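Local structure of Myo-inositol 2-dehydrogenase (Lactobacillus plantarum WCFS1, 3CEA) at residues F130-D135 with I191-W196; V184-H189 with G242-A247. The protein probably catalyses the NAD-dependent oxidation of myo-inositol at its 2-hydroxyl, as an NAD-binding oxidoreductase of the GFO/IDH/MocA family. All coordinates share one frame; numbering follows the deposited sequence.

Contact 1: residues F130-D135 with I191-W196. With NAD (nicotinamide-adenine-dinucleotide), chain E.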
loop_
_atom_site.group_PDB
_atom_site.type_symbol
_atom_site.label_atom_id
_atom_site.label_comp_id
_atom_site.label_asym_id
_atom_site.label_seq_id
_atom_site.Cartn_x
_atom_site.Cartn_y
_atom_site.Cartn_z
ATOM N N PHE A 130 6.534 -25.026 -15.701
ATOM C CA PHE A 130 5.884 -24.354 -14.572
ATOM C C PHE A 130 6.869 -23.410 -13.887
ATOM O O PHE A 130 7.462 -23.746 -12.854
ATOM C CB PHE A 130 5.290 -25.355 -13.572
ATOM C CG PHE A 130 4.082 -26.092 -14.086
ATOM C CD1 PHE A 130 2.961 -25.398 -14.543
ATOM C CD2 PHE A 130 4.053 -27.485 -14.091
ATOM C CE1 PHE A 130 1.837 -26.082 -15.014
ATOM C CE2 PHE A 130 2.933 -28.178 -14.555
ATOM C CZ PHE A 130 1.824 -27.474 -15.018
HETATM N N MSE A 131 7.034 -22.228 -14.478
HETATM C CA MSE A 131 8.067 -21.276 -14.068
HETATM C C MSE A 131 7.811 -20.620 -12.709
HETATM O O MSE A 131 8.761 -20.215 -12.032
HETATM C CB MSE A 131 8.293 -20.206 -15.150
HETATM C CG MSE A 131 7.262 -19.078 -15.189
HETATM SE SE MSE A 131 5.491 -19.679 -15.723
HETATM C CE MSE A 131 4.559 -18.015 -15.529
ATOM N N ARG A 132 6.541 -20.522 -12.312
ATOM C CA ARG A 132 6.170 -19.831 -11.068
ATOM C C ARG A 132 6.825 -20.439 -9.832
ATOM O O ARG A 132 7.024 -19.747 -8.832
ATOM C CB ARG A 132 4.650 -19.766 -10.892
ATOM C CG ARG A 132 3.946 -18.946 -11.961
ATOM C CD ARG A 132 2.508 -18.667 -11.589
ATOM N NE ARG A 132 1.747 -18.160 -12.731
ATOM C CZ ARG A 132 0.427 -18.006 -12.743
ATOM N NH1 ARG A 132 -0.296 -18.320 -11.676
ATOM N NH2 ARG A 132 -0.176 -17.547 -13.832
ATOM N N ARG A 133 7.169 -21.722 -9.916
ATOM C CA ARG A 133 7.879 -22.418 -8.840
ATOM C C ARG A 133 9.295 -21.870 -8.632
ATOM O O ARG A 133 9.876 -22.020 -7.554
ATOM C CB ARG A 133 7.943 -23.922 -9.116
ATOM C CG ARG A 133 6.614 -24.650 -8.984
ATOM C CD ARG A 133 6.843 -26.072 -8.490
ATOM N NE ARG A 133 5.671 -26.928 -8.660
ATOM C CZ ARG A 133 5.570 -28.165 -8.177
ATOM N NH1 ARG A 133 6.567 -28.701 -7.481
ATOM N NH2 ARG A 133 4.466 -28.871 -8.387
ATOM N N TYR A 134 9.834 -21.240 -9.674
ATOM C CA TYR A 134 11.166 -20.635 -9.647
ATOM C C TYR A 134 11.135 -19.175 -9.191
ATOM O O TYR A 134 12.156 -18.639 -8.750
ATOM C CB TYR A 134 11.822 -20.729 -11.028
ATOM C CG TYR A 134 12.144 -22.141 -11.466
ATOM C CD1 TYR A 134 11.179 -22.939 -12.085
ATOM C CD2 TYR A 134 13.414 -22.680 -11.262
ATOM C CE1 TYR A 134 11.471 -24.239 -12.486
ATOM C CE2 TYR A 134 13.716 -23.977 -11.660
ATOM C CZ TYR A 134 12.742 -24.749 -12.271
ATOM O OH TYR A 134 13.037 -26.031 -12.667
ATOM N N ASP A 135 9.967 -18.539 -9.307
ATOM C CA ASP A 135 9.791 -17.133 -8.931
ATOM C C ASP A 135 10.182 -16.895 -7.472
ATOM O O ASP A 135 9.848 -17.695 -6.595
ATOM C CB ASP A 135 8.349 -16.682 -9.178
ATOM C CG ASP A 135 8.102 -15.254 -8.736
ATOM O OD1 ASP A 135 8.515 -14.322 -9.457
ATOM O OD2 ASP A 135 7.497 -15.064 -7.661
ATOM N N ILE A 191 -3.159 -24.319 -10.302
ATOM C CA ILE A 191 -3.418 -25.719 -9.960
ATOM C C ILE A 191 -2.139 -26.387 -9.462
ATOM O O ILE A 191 -2.130 -26.995 -8.386
ATOM C CB ILE A 191 -4.029 -26.505 -11.151
ATOM C CG1 ILE A 191 -5.461 -26.030 -11.412
ATOM C CG2 ILE A 191 -4.004 -28.015 -10.879
ATOM C CD1 ILE A 191 -6.064 -26.506 -12.715
ATOM N N ASP A 192 -1.063 -26.246 -10.237
ATOM C CA ASP A 192 0.252 -26.762 -9.860
ATOM C C ASP A 192 0.725 -26.173 -8.530
ATOM O O ASP A 192 1.258 -26.891 -7.680
ATOM C CB ASP A 192 1.279 -26.472 -10.959
ATOM C CG ASP A 192 2.682 -26.930 -10.586
ATOM O OD1 ASP A 192 2.917 -28.158 -10.550
ATOM O OD2 ASP A 192 3.548 -26.060 -10.331
ATOM N N LEU A 193 0.519 -24.867 -8.359
ATOM C CA LEU A 193 0.917 -24.161 -7.140
ATOM C C LEU A 193 0.166 -24.681 -5.923
ATOM O O LEU A 193 0.751 -24.864 -4.857
ATOM C CB LEU A 193 0.698 -22.651 -7.288
ATOM C CG LEU A 193 1.586 -21.876 -8.269
ATOM C CD1 LEU A 193 1.002 -20.497 -8.530
ATOM C CD2 LEU A 193 3.033 -21.775 -7.779
ATOM N N ILE A 194 -1.128 -24.930 -6.095
ATOM C CA ILE A 194 -1.968 -25.455 -5.025
ATOM C C ILE A 194 -1.518 -26.866 -4.632
ATOM O O ILE A 194 -1.396 -27.170 -3.443
ATOM C CB ILE A 194 -3.473 -25.379 -5.406
ATOM C CG1 ILE A 194 -3.939 -23.921 -5.340
ATOM C CG2 ILE A 194 -4.334 -26.235 -4.485
ATOM C CD1 ILE A 194 -5.129 -23.602 -6.208
ATOM N N ARG A 195 -1.243 -27.704 -5.633
ATOM C CA ARG A 195 -0.711 -29.052 -5.403
ATOM C C ARG A 195 0.628 -28.983 -4.673
ATOM O O ARG A 195 0.877 -29.746 -3.736
ATOM C CB ARG A 195 -0.546 -29.808 -6.723
ATOM C CG ARG A 195 -1.857 -30.146 -7.432
ATOM C CD ARG A 195 -1.659 -31.176 -8.545
ATOM N NE ARG A 195 -1.269 -32.482 -8.016
ATOM C CZ ARG A 195 -0.035 -32.980 -8.062
ATOM N NH1 ARG A 195 0.948 -32.295 -8.628
ATOM N NH2 ARG A 195 0.215 -34.173 -7.541
ATOM N N TRP A 196 1.471 -28.049 -5.107
ATOM C CA TRP A 196 2.780 -27.817 -4.510
ATOM C C TRP A 196 2.678 -27.396 -3.041
ATOM O O TRP A 196 3.351 -27.969 -2.182
ATOM C CB TRP A 196 3.541 -26.770 -5.333
ATOM C CG TRP A 196 4.969 -26.534 -4.920
ATOM C CD1 TRP A 196 5.855 -27.457 -4.436
ATOM C CD2 TRP A 196 5.684 -25.294 -4.992
ATOM N NE1 TRP A 196 7.068 -26.865 -4.187
ATOM C CE2 TRP A 196 6.993 -25.537 -4.520
ATOM C CE3 TRP A 196 5.344 -23.997 -5.407
ATOM C CZ2 TRP A 196 7.964 -24.532 -4.450
ATOM C CZ3 TRP A 196 6.310 -22.999 -5.336
ATOM C CH2 TRP A 196 7.604 -23.274 -4.861
HETATM P PA NAD E . 2.493 -17.972 -30.221
HETATM O O1A NAD E . 2.715 -16.552 -29.869
HETATM O O2A NAD E . 1.311 -18.144 -31.095
HETATM O O5B NAD E . 3.827 -18.561 -30.903
HETATM C C5B NAD E . 3.823 -19.827 -31.532
HETATM C C4B NAD E . 5.080 -19.984 -32.384
HETATM O O4B NAD E . 5.250 -21.334 -32.780
HETATM C C3B NAD E . 5.021 -19.151 -33.654
HETATM O O3B NAD E . 6.248 -18.476 -33.780
HETATM C C2B NAD E . 4.851 -20.159 -34.775
HETATM O O2B NAD E . 5.539 -19.783 -35.948
HETATM C C1B NAD E . 5.427 -21.434 -34.181
HETATM N N9A NAD E . 4.748 -22.635 -34.707
HETATM C C8A NAD E . 3.398 -22.882 -34.725
HETATM N N7A NAD E . 3.183 -24.095 -35.285
HETATM C C5A NAD E . 4.379 -24.623 -35.629
HETATM C C6A NAD E . 4.728 -25.826 -36.232
HETATM N N6A NAD E . 3.820 -26.789 -36.346
HETATM N N1A NAD E . 6.064 -26.105 -36.466
HETATM C C2A NAD E . 7.043 -25.193 -36.103
HETATM N N3A NAD E . 6.687 -23.998 -35.505
HETATM C C4A NAD E . 5.376 -23.717 -35.271
HETATM O O3 NAD E . 2.314 -18.859 -28.887
HETATM P PN NAD E . 3.062 -18.485 -27.509
HETATM O O1N NAD E . 4.450 -18.055 -27.806
HETATM O O2N NAD E . 2.151 -17.614 -26.742
HETATM O O5D NAD E . 3.121 -19.876 -26.705
HETATM C C5D NAD E . 3.568 -21.084 -27.273
HETATM C C4D NAD E . 3.483 -22.164 -26.199
HETATM O O4D NAD E . 3.962 -21.661 -24.963
HETATM C C3D NAD E . 2.053 -22.635 -25.979
HETATM O O3D NAD E . 2.025 -24.043 -26.009
HETATM C C2D NAD E . 1.684 -22.117 -24.602
HETATM O O2D NAD E . 0.906 -23.041 -23.880
HETATM C C1D NAD E . 3.026 -21.877 -23.923
HETATM N N1N NAD E . 2.976 -20.724 -23.001
HETATM C C2N NAD E . 3.424 -20.886 -21.715
HETATM C C3N NAD E . 3.390 -19.819 -20.812
HETATM C C7N NAD E . 4.035 -19.930 -19.460
HETATM O O7N NAD E . 3.616 -19.047 -18.445
HETATM N N7N NAD E . 4.980 -20.850 -19.243
HETATM C C4N NAD E . 2.894 -18.585 -21.229
HETATM C C5N NAD E . 2.439 -18.429 -22.537
HETATM C C6N NAD E . 2.486 -19.510 -23.416
#
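Asp192 OD2 accepts the NE-H of Arg133 in an almost straight bond, NE to OD2 2.8 Å with 171° at the hydrogen. The bond lies in the guanidinium plane and meets OD2 on its syn side. A second nitrogen, Arg133 NH2, reaches Asp192 OD1 at 2.8 Å from above the carboxylate plane, so the salt bridge is a side-on, two-pronged grip. While Asp192 holds the edge of the Arg133 guanidinium, one face of that group lies flat on the Trp196 indole, planes 11° apart, in a cation-pi stack with CZ 4.0 Å from the centroid of the five-membered ring, and Arg133 CD sits over the same face of the indole. In this way the loop that follows strand 126-127, the last of the Rossmann sheet, is fastened to helix 182-198 of the C-terminal domain. An alanine in place of Arg133 would probably leave the buried Asp192 carboxylate without its charged mate and the Trp196 indole without the guanidinium stacked on it. Asp192 CB stands over the centre of the Phe130 ring in a CH-pi contact, 4.0 Å from its centroid; with CG anti to the backbone N (chi1 177°), the carboxylate lies stacked on the same ring. Nearby, Leu193 CD1 packs 3.9 Å from CD of Arg132, whose guanidinium makes its salt bridge with Asp190.

Contact 2: residues V184-H189 with G242-A247; sequences VDMNIH and GGRHAA. With NAD (nicotinamide-adenine-dinucleotide), chain E.
The guanidinium of Arg244 and the carboxylate of Asp185 meet with their planes 43° apart, the two side chains crossing at about a right angle. The contact belongs to the C-terminal domain of the GFO/IDH/MocA fold, where helix 182-198 packs against the end of strand 237-243 in the mixed sheet. Arg244 NH2 lies 2.7 Å from Asp185 OD2, close enough for a salt bridge, yet the hydrogen bond within it is weak, bent to 121° at the hydrogen. Asp185 CB lies at the edge of the guanidinium, in its plane, 3.4 Å from Arg244 NH2; a CG anti to the backbone N (chi1 -162°) then carries the carboxylate beside that nitrogen. Selenomethionine Met186 runs past Arg244 in the opposite direction and lays CG over one face of the guanidinium, 3.7 Å from NH2. Phe170 makes a cation-pi contact with the same arginine, and Glu224 accepts a hydrogen bond from its backbone N.

Where the helix comes nearest the strand, the CA atoms of Met186 and Gly242 are 5.3 Å apart. Met186 CB packs 3.9 Å from Gly242 CA. Gly242, which has no side chain, lets the helix come this close, with Met186 CB and Asn187 OD1 lying where a CB would point. The chain turns a corner at Arg244, and beyond it His245 ND1 is hydrogen-bonded to Ser259 O of a neighbouring subunit. At the last residue of the helix segment, His189 CE1 comes 3.3 Å from NAD O7N, the carboxamide oxygen.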
loop_
_atom_site.group_PDB
_atom_site.type_symbol
_atom_site.label_atom_id
_atom_site.label_comp_id
_atom_site.label_asym_id
_atom_site.label_seq_id
_atom_site.Cartn_x
_atom_site.Cartn_y
_atom_site.Cartn_z
ATOM N N VAL A 184 -7.383 -24.397 -18.824
ATOM C CA VAL A 184 -6.154 -25.071 -19.233
ATOM C C VAL A 184 -5.030 -24.063 -19.503
ATOM O O VAL A 184 -3.893 -24.264 -19.069
ATOM C CB VAL A 184 -6.391 -25.993 -20.461
ATOM C CG1 VAL A 184 -5.075 -26.419 -21.108
ATOM C CG2 VAL A 184 -7.199 -27.216 -20.055
ATOM N N ASP A 185 -5.360 -22.979 -20.201
ATOM C CA ASP A 185 -4.366 -21.984 -20.588
ATOM C C ASP A 185 -3.931 -21.094 -19.420
ATOM O O ASP A 185 -2.735 -20.896 -19.207
ATOM C CB ASP A 185 -4.875 -21.136 -21.759
ATOM C CG ASP A 185 -3.755 -20.396 -22.475
ATOM O OD1 ASP A 185 -2.708 -21.020 -22.770
ATOM O OD2 ASP A 185 -3.925 -19.188 -22.752
HETATM N N MSE A 186 -4.895 -20.563 -18.668
HETATM C CA MSE A 186 -4.582 -19.703 -17.531
HETATM C C MSE A 186 -4.375 -20.462 -16.219
HETATM O O MSE A 186 -3.279 -20.451 -15.653
HETATM C CB MSE A 186 -5.653 -18.624 -17.332
HETATM C CG MSE A 186 -5.470 -17.359 -18.154
HETATM SE SE MSE A 186 -3.702 -16.478 -18.078
HETATM C CE MSE A 186 -3.006 -17.064 -16.323
ATOM N N ASN A 187 -5.429 -21.129 -15.755
ATOM C CA ASN A 187 -5.507 -21.624 -14.379
ATOM C C ASN A 187 -4.590 -22.789 -14.004
ATOM O O ASN A 187 -4.408 -23.077 -12.818
ATOM C CB ASN A 187 -6.959 -21.961 -14.031
ATOM C CG ASN A 187 -7.853 -20.738 -14.038
ATOM O OD1 ASN A 187 -8.837 -20.676 -14.779
ATOM N ND2 ASN A 187 -7.506 -19.746 -13.220
ATOM N N ILE A 188 -4.012 -23.441 -15.011
ATOM C CA ILE A 188 -3.139 -24.603 -14.815
ATOM C C ILE A 188 -1.952 -24.302 -13.890
ATOM O O ILE A 188 -1.521 -25.167 -13.121
ATOM C CB ILE A 188 -2.651 -25.176 -16.178
ATOM C CG1 ILE A 188 -2.129 -26.607 -16.019
ATOM C CG2 ILE A 188 -1.619 -24.254 -16.835
ATOM C CD1 ILE A 188 -1.890 -27.329 -17.329
ATOM N N HIS A 189 -1.442 -23.073 -13.970
ATOM C CA HIS A 189 -0.321 -22.627 -13.151
ATOM C C HIS A 189 -0.667 -22.650 -11.671
ATOM O O HIS A 189 0.109 -23.152 -10.856
ATOM C CB HIS A 189 0.098 -21.217 -13.552
ATOM C CG HIS A 189 0.720 -21.131 -14.909
ATOM N ND1 HIS A 189 2.051 -21.407 -15.135
ATOM C CD2 HIS A 189 0.197 -20.786 -16.109
ATOM C CE1 HIS A 189 2.320 -21.241 -16.417
ATOM N NE2 HIS A 189 1.213 -20.863 -17.029
ATOM N N GLY A 242 -9.306 -17.344 -14.123
ATOM C CA GLY A 242 -8.579 -17.032 -15.340
ATOM C C GLY A 242 -9.361 -16.000 -16.119
ATOM O O GLY A 242 -10.562 -16.159 -16.337
ATOM N N GLY A 243 -8.679 -14.936 -16.532
ATOM C CA GLY A 243 -9.312 -13.850 -17.269
ATOM C C GLY A 243 -8.399 -13.257 -18.320
ATOM O O GLY A 243 -7.196 -13.542 -18.341
ATOM N N ARG A 244 -8.979 -12.430 -19.190
ATOM C CA ARG A 244 -8.263 -11.844 -20.321
ATOM C C ARG A 244 -8.652 -10.382 -20.581
ATOM O O ARG A 244 -8.359 -9.845 -21.651
ATOM C CB ARG A 244 -8.514 -12.668 -21.594
ATOM C CG ARG A 244 -8.430 -14.176 -21.406
ATOM C CD ARG A 244 -7.898 -14.848 -22.645
ATOM N NE ARG A 244 -7.540 -16.243 -22.399
ATOM C CZ ARG A 244 -6.347 -16.661 -21.974
ATOM N NH1 ARG A 244 -5.368 -15.795 -21.734
ATOM N NH2 ARG A 244 -6.133 -17.957 -21.791
ATOM N N HIS A 245 -9.296 -9.738 -19.608
ATOM C CA HIS A 245 -9.861 -8.407 -19.829
ATOM C C HIS A 245 -9.678 -7.412 -18.672
ATOM O O HIS A 245 -10.551 -6.575 -18.425
ATOM C CB HIS A 245 -11.346 -8.533 -20.182
ATOM C CG HIS A 245 -11.770 -7.664 -21.324
ATOM N ND1 HIS A 245 -12.295 -6.401 -21.145
ATOM C CD2 HIS A 245 -11.751 -7.877 -22.661
ATOM C CE1 HIS A 245 -12.582 -5.875 -22.323
ATOM N NE2 HIS A 245 -12.259 -6.750 -23.259
ATOM N N ALA A 246 -8.544 -7.492 -17.974
ATOM C CA ALA A 246 -8.214 -6.507 -16.942
ATOM C C ALA A 246 -7.767 -5.187 -17.570
ATOM O O ALA A 246 -7.073 -5.179 -18.593
ATOM C CB ALA A 246 -7.147 -7.040 -15.998
ATOM N N ALA A 247 -8.172 -4.079 -16.953
ATOM C CA ALA A 247 -7.820 -2.743 -17.430
ATOM C C ALA A 247 -6.453 -2.270 -16.926
ATOM O O ALA A 247 -5.733 -1.580 -17.649
ATOM C CB ALA A 247 -8.901 -1.743 -17.055
HETATM P PA NAD E . 2.493 -17.972 -30.221
HETATM O O1A NAD E . 2.715 -16.552 -29.869
HETATM O O2A NAD E . 1.311 -18.144 -31.095
HETATM O O5B NAD E . 3.827 -18.561 -30.903
HETATM C C5B NAD E . 3.823 -19.827 -31.532
HETATM C C4B NAD E . 5.080 -19.984 -32.384
HETATM O O4B NAD E . 5.250 -21.334 -32.780
HETATM C C3B NAD E . 5.021 -19.151 -33.654
HETATM O O3B NAD E . 6.248 -18.476 -33.780
HETATM C C2B NAD E . 4.851 -20.159 -34.775
HETATM O O2B NAD E . 5.539 -19.783 -35.948
HETATM C C1B NAD E . 5.427 -21.434 -34.181
HETATM N N9A NAD E . 4.748 -22.635 -34.707
HETATM C C8A NAD E . 3.398 -22.882 -34.725
HETATM N N7A NAD E . 3.183 -24.095 -35.285
HETATM C C5A NAD E . 4.379 -24.623 -35.629
HETATM C C6A NAD E . 4.728 -25.826 -36.232
HETATM N N6A NAD E . 3.820 -26.789 -36.346
HETATM N N1A NAD E . 6.064 -26.105 -36.466
HETATM C C2A NAD E . 7.043 -25.193 -36.103
HETATM N N3A NAD E . 6.687 -23.998 -35.505
HETATM C C4A NAD E . 5.376 -23.717 -35.271
HETATM O O3 NAD E . 2.314 -18.859 -28.887
HETATM P PN NAD E . 3.062 -18.485 -27.509
HETATM O O1N NAD E . 4.450 -18.055 -27.806
HETATM O O2N NAD E . 2.151 -17.614 -26.742
HETATM O O5D NAD E . 3.121 -19.876 -26.705
HETATM C C5D NAD E . 3.568 -21.084 -27.273
HETATM C C4D NAD E . 3.483 -22.164 -26.199
HETATM O O4D NAD E . 3.962 -21.661 -24.963
HETATM C C3D NAD E . 2.053 -22.635 -25.979
HETATM O O3D NAD E . 2.025 -24.043 -26.009
HETATM C C2D NAD E . 1.684 -22.117 -24.602
HETATM O O2D NAD E . 0.906 -23.041 -23.880
HETATM C C1D NAD E . 3.026 -21.877 -23.923
HETATM N N1N NAD E . 2.976 -20.724 -23.001
HETATM C C2N NAD E . 3.424 -20.886 -21.715
HETATM C C3N NAD E . 3.390 -19.819 -20.812
HETATM C C7N NAD E . 4.035 -19.930 -19.460
HETATM O O7N NAD E . 3.616 -19.047 -18.445
HETATM N N7N NAD E . 4.980 -20.850 -19.243
HETATM C C4N NAD E . 2.894 -18.585 -21.229
HETATM C C5N NAD E . 2.439 -18.429 -22.537
HETATM C C6N NAD E . 2.486 -19.510 -23.416
#

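How the contacts relate
Helix 182-198 is common to both contacts, whose centres lie about 15 Å apart: 184-189 packs on the strand end at 242-247, and 191-196, farther along, on the loop 130-135. The two meet directly where Arg132 CZ lies 3.3 Å from His189 CB and Met131 SE lies 3.6 Å from His189 CE1. Both also reach the nicotinamide end of NAD. Met131 CE of contact 1 approaches the carboxamide oxygen O7N to 3.2 Å, the same atom that His189 of contact 2 touches. Loop and helix thus line the cofactor pocket together, while the far end of contact 2 reaches a neighbouring subunit.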